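Local coordinates for 6-phosphogluconolactonase (Shewanella baltica, PDB 3NWP), which probably hydrolyses 6-phosphogluconolactone to 6-phosphogluconate, the second step of the oxidative pentose phosphate pathway, at residues Glu73-Ala78 and Ser110-Gly115. Numbering follows the deposited sequence.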
ATOM      1  N   GLU A  73      -0.970  -9.079   1.174  1.00 16.85           N
ATOM      2  CA  GLU A  73      -0.491 -10.199   0.388  1.00 17.89           C
ATOM      3  C   GLU A  73      -1.566 -11.257   0.340  1.00 17.60           C
ATOM      4  O   GLU A  73      -2.342 -11.418   1.250  1.00 16.32           O
ATOM      5  CB  GLU A  73       0.831 -10.746   0.949  1.00 16.90           C
ATOM      6  CG  GLU A  73       1.413 -11.946   0.228  1.00 18.19           C
ATOM      7  CD  GLU A  73       1.730 -11.656  -1.247  1.00 18.85           C
ATOM      8  OE1 GLU A  73       0.795 -11.581  -2.063  1.00 18.76           O
ATOM      9  OE2 GLU A  73       2.956 -11.470  -1.535  1.00 20.20           O
ATOM     10  N   ARG A  74      -1.629 -11.960  -0.786  1.00 17.31           N
ATOM     11  CA  ARG A  74      -2.483 -13.146  -0.929  1.00 17.45           C
ATOM     12  C   ARG A  74      -1.720 -14.338  -0.393  1.00 18.18           C
ATOM     13  O   ARG A  74      -0.491 -14.485  -0.625  1.00 18.57           O
ATOM     14  CB  ARG A  74      -2.832 -13.365  -2.393  1.00 18.69           C
ATOM     15  CG  ARG A  74      -3.778 -12.330  -3.025  1.00 20.46           C
ATOM     16  CD  ARG A  74      -3.080 -10.999  -3.330  1.00 19.92           C
ATOM     17  NE  ARG A  74      -3.972 -10.097  -4.038  1.00 20.17           N
ATOM     18  CZ  ARG A  74      -4.291 -10.203  -5.327  1.00 26.70           C
ATOM     19  NH1 ARG A  74      -3.749 -11.149  -6.113  1.00 27.45           N
ATOM     20  NH2 ARG A  74      -5.156  -9.338  -5.853  1.00 27.10           N
ATOM     21  N   TRP A  75      -2.410 -15.209   0.353  1.00 18.65           N
ATOM     22  CA  TRP A  75      -1.719 -16.357   0.978  1.00 19.34           C
ATOM     23  C   TRP A  75      -1.565 -17.500  -0.059  1.00 21.71           C
ATOM     24  O   TRP A  75      -2.335 -18.525  -0.064  1.00 23.70           O
ATOM     25  CB  TRP A  75      -2.420 -16.799   2.277  1.00 20.31           C
ATOM     26  CG  TRP A  75      -1.480 -17.445   3.183  1.00 18.96           C
ATOM     27  CD1 TRP A  75      -1.286 -18.812   3.391  1.00 20.07           C
ATOM     28  CD2 TRP A  75      -0.523 -16.789   3.993  1.00 16.63           C
ATOM     29  NE1 TRP A  75      -0.269 -19.003   4.289  1.00 20.39           N
ATOM     30  CE2 TRP A  75       0.224 -17.785   4.678  1.00 18.46           C
ATOM     31  CE3 TRP A  75      -0.194 -15.445   4.195  1.00 17.90           C
ATOM     32  CZ2 TRP A  75       1.253 -17.478   5.534  1.00 21.77           C
ATOM     33  CZ3 TRP A  75       0.827 -15.127   5.045  1.00 19.94           C
ATOM     34  CH2 TRP A  75       1.558 -16.145   5.720  1.00 21.17           C
ATOM     35  N   VAL A  76      -0.593 -17.295  -0.953  1.00 20.68           N
ATOM     36  CA  VAL A  76      -0.275 -18.164  -2.055  1.00 21.08           C
ATOM     37  C   VAL A  76       1.252 -18.137  -2.132  1.00 22.18           C
ATOM     38  O   VAL A  76       1.897 -17.258  -1.528  1.00 21.69           O
ATOM     39  CB  VAL A  76      -0.880 -17.689  -3.384  1.00 23.86           C
ATOM     40  CG1 VAL A  76      -2.460 -17.666  -3.375  1.00 21.76           C
ATOM     41  CG2 VAL A  76      -0.297 -16.308  -3.785  1.00 21.73           C
ATOM     42  N   GLU A  77       1.863 -19.097  -2.842  1.00 23.59           N
ATOM     43  CA  GLU A  77       3.308 -19.104  -2.943  1.00 26.76           C
ATOM     44  C   GLU A  77       3.812 -17.801  -3.554  1.00 22.42           C
ATOM     45  O   GLU A  77       3.163 -17.221  -4.419  1.00 24.00           O
ATOM     46  CB  GLU A  77       3.798 -20.272  -3.814  1.00 28.16           C
ATOM     47  CG  GLU A  77       3.491 -21.662  -3.249  1.00 35.13           C
ATOM     48  CD  GLU A  77       4.249 -21.925  -1.991  1.00 48.17           C
ATOM     49  OE1 GLU A  77       5.496 -21.860  -2.051  1.00 57.56           O
ATOM     50  OE2 GLU A  77       3.604 -22.189  -0.951  1.00 55.51           O
ATOM     51  N   ALA A  78       5.016 -17.412  -3.166  1.00 28.39           N
ATOM     52  CA  ALA A  78       5.564 -16.114  -3.560  1.00 30.11           C
ATOM     53  C   ALA A  78       5.959 -16.043  -5.030  1.00 33.06           C
ATOM     54  O   ALA A  78       6.231 -14.951  -5.534  1.00 35.09           O
ATOM     55  CB  ALA A  78       6.747 -15.735  -2.646  1.00 32.10           C
ATOM     56  N   SER A 110       0.594 -22.482   6.783  1.00 25.17           N
ATOM     57  CA  SER A 110      -0.326 -22.909   5.751  1.00 26.71           C
ATOM     58  C   SER A 110      -1.517 -21.962   5.549  1.00 22.45           C
ATOM     59  O   SER A 110      -2.174 -22.021   4.508  1.00 24.06           O
ATOM     60  CB  SER A 110      -0.840 -24.328   6.022  1.00 31.35           C
ATOM     61  OG  SER A 110      -1.644 -24.334   7.177  1.00 35.34           O
ATOM     62  N   THR A 111      -1.783 -21.107   6.544  1.00 21.66           N
ATOM     63  CA  THR A 111      -2.811 -20.057   6.438  1.00 20.49           C
ATOM     64  C   THR A 111      -2.314 -18.724   6.958  1.00 20.09           C
ATOM     65  O   THR A 111      -1.406 -18.660   7.764  1.00 20.06           O
ATOM     66  CB  THR A 111      -4.070 -20.396   7.252  1.00 23.05           C
ATOM     67  OG1 THR A 111      -3.736 -20.461   8.645  1.00 22.93           O
ATOM     68  CG2 THR A 111      -4.666 -21.759   6.768  1.00 26.28           C
ATOM     69  N   ALA A 112      -2.964 -17.645   6.513  1.00 19.56           N
ATOM     70  CA  ALA A 112      -2.608 -16.315   6.971  1.00 18.92           C
ATOM     71  C   ALA A 112      -2.789 -16.188   8.476  1.00 16.86           C
ATOM     72  O   ALA A 112      -2.024 -15.518   9.136  1.00 17.72           O
ATOM     73  CB  ALA A 112      -3.453 -15.256   6.197  1.00 18.25           C
ATOM     74  N   GLU A 113      -3.827 -16.827   9.029  1.00 18.79           N
ATOM     75  CA  GLU A 113      -4.045 -16.755  10.471  1.00 19.04           C
ATOM     76  C   GLU A 113      -2.839 -17.315  11.180  1.00 18.52           C
ATOM     77  O   GLU A 113      -2.377 -16.716  12.169  1.00 19.28           O
ATOM     78  CB  GLU A 113      -5.280 -17.567  10.875  1.00 19.58           C
ATOM     79  CG  GLU A 113      -6.617 -16.935  10.562  1.00 18.43           C
ATOM     80  CD  GLU A 113      -7.075 -17.080   9.110  1.00 20.51           C
ATOM     81  OE1 GLU A 113      -6.396 -17.716   8.266  1.00 23.14           O
ATOM     82  OE2 GLU A 113      -8.185 -16.550   8.858  1.00 23.48           O
ATOM     83  N   ALA A 114      -2.366 -18.474  10.745  1.00 20.17           N
ATOM     84  CA  ALA A 114      -1.222 -19.091  11.419  1.00 21.84           C
ATOM     85  C   ALA A 114       0.070 -18.347  11.188  1.00 21.53           C
ATOM     86  O   ALA A 114       0.941 -18.360  12.047  1.00 22.17           O
ATOM     87  CB  ALA A 114      -1.062 -20.552  10.996  1.00 21.96           C
ATOM     88  N   GLY A 115       0.207 -17.679  10.031  1.00 19.99           N
ATOM     89  CA  GLY A 115       1.437 -16.953   9.704  1.00 20.39           C
ATOM     90  C   GLY A 115       1.523 -15.485  10.131  1.00 17.20           C
ATOM     91  O   GLY A 115       2.595 -14.866  10.082  1.00 19.91           O
TER
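Trp75 lays one face of its indole flat against the backbone that leads into helix 112-122. Thr111 C and Ala112 N lie over that face toward its rim, with Thr111 C 3.4 Å from Trp75 NE1. Ala112 CA makes a CH-pi contact with the six-membered ring of Trp75, 3.8 Å from its centroid and 16° off the normal. Ala112 CB touches Trp75 CE3 at the same distance. Beyond them Gly115 CA approaches Trp75 CH2 to 4.1 Å, where a beta carbon on Gly115 would collide with the ring. Trp75 NE1 donates to Phe109 O, just ahead of Ser110, a bond that helps to set the indole's rotation; Lys106 adds a cation-pi contact. CG stands anti to the backbone N (chi1 -154°), carrying the indole across to the helix start. There Thr111 is the N-cap, its OG1 accepting from Ala114 N at 3.2 Å. Replacing Trp75 by an alanine would probably leave Phe109 O without its indole donor and open a gap beside this first turn. Trp75 centres an inverse gamma turn, and its backbone hydrogen-bonds with Gly174; the indole thus joins the segment carrying strand 66-74 to helix 112-122, whose Ala112 also packs on Ala165 of strand 163-166.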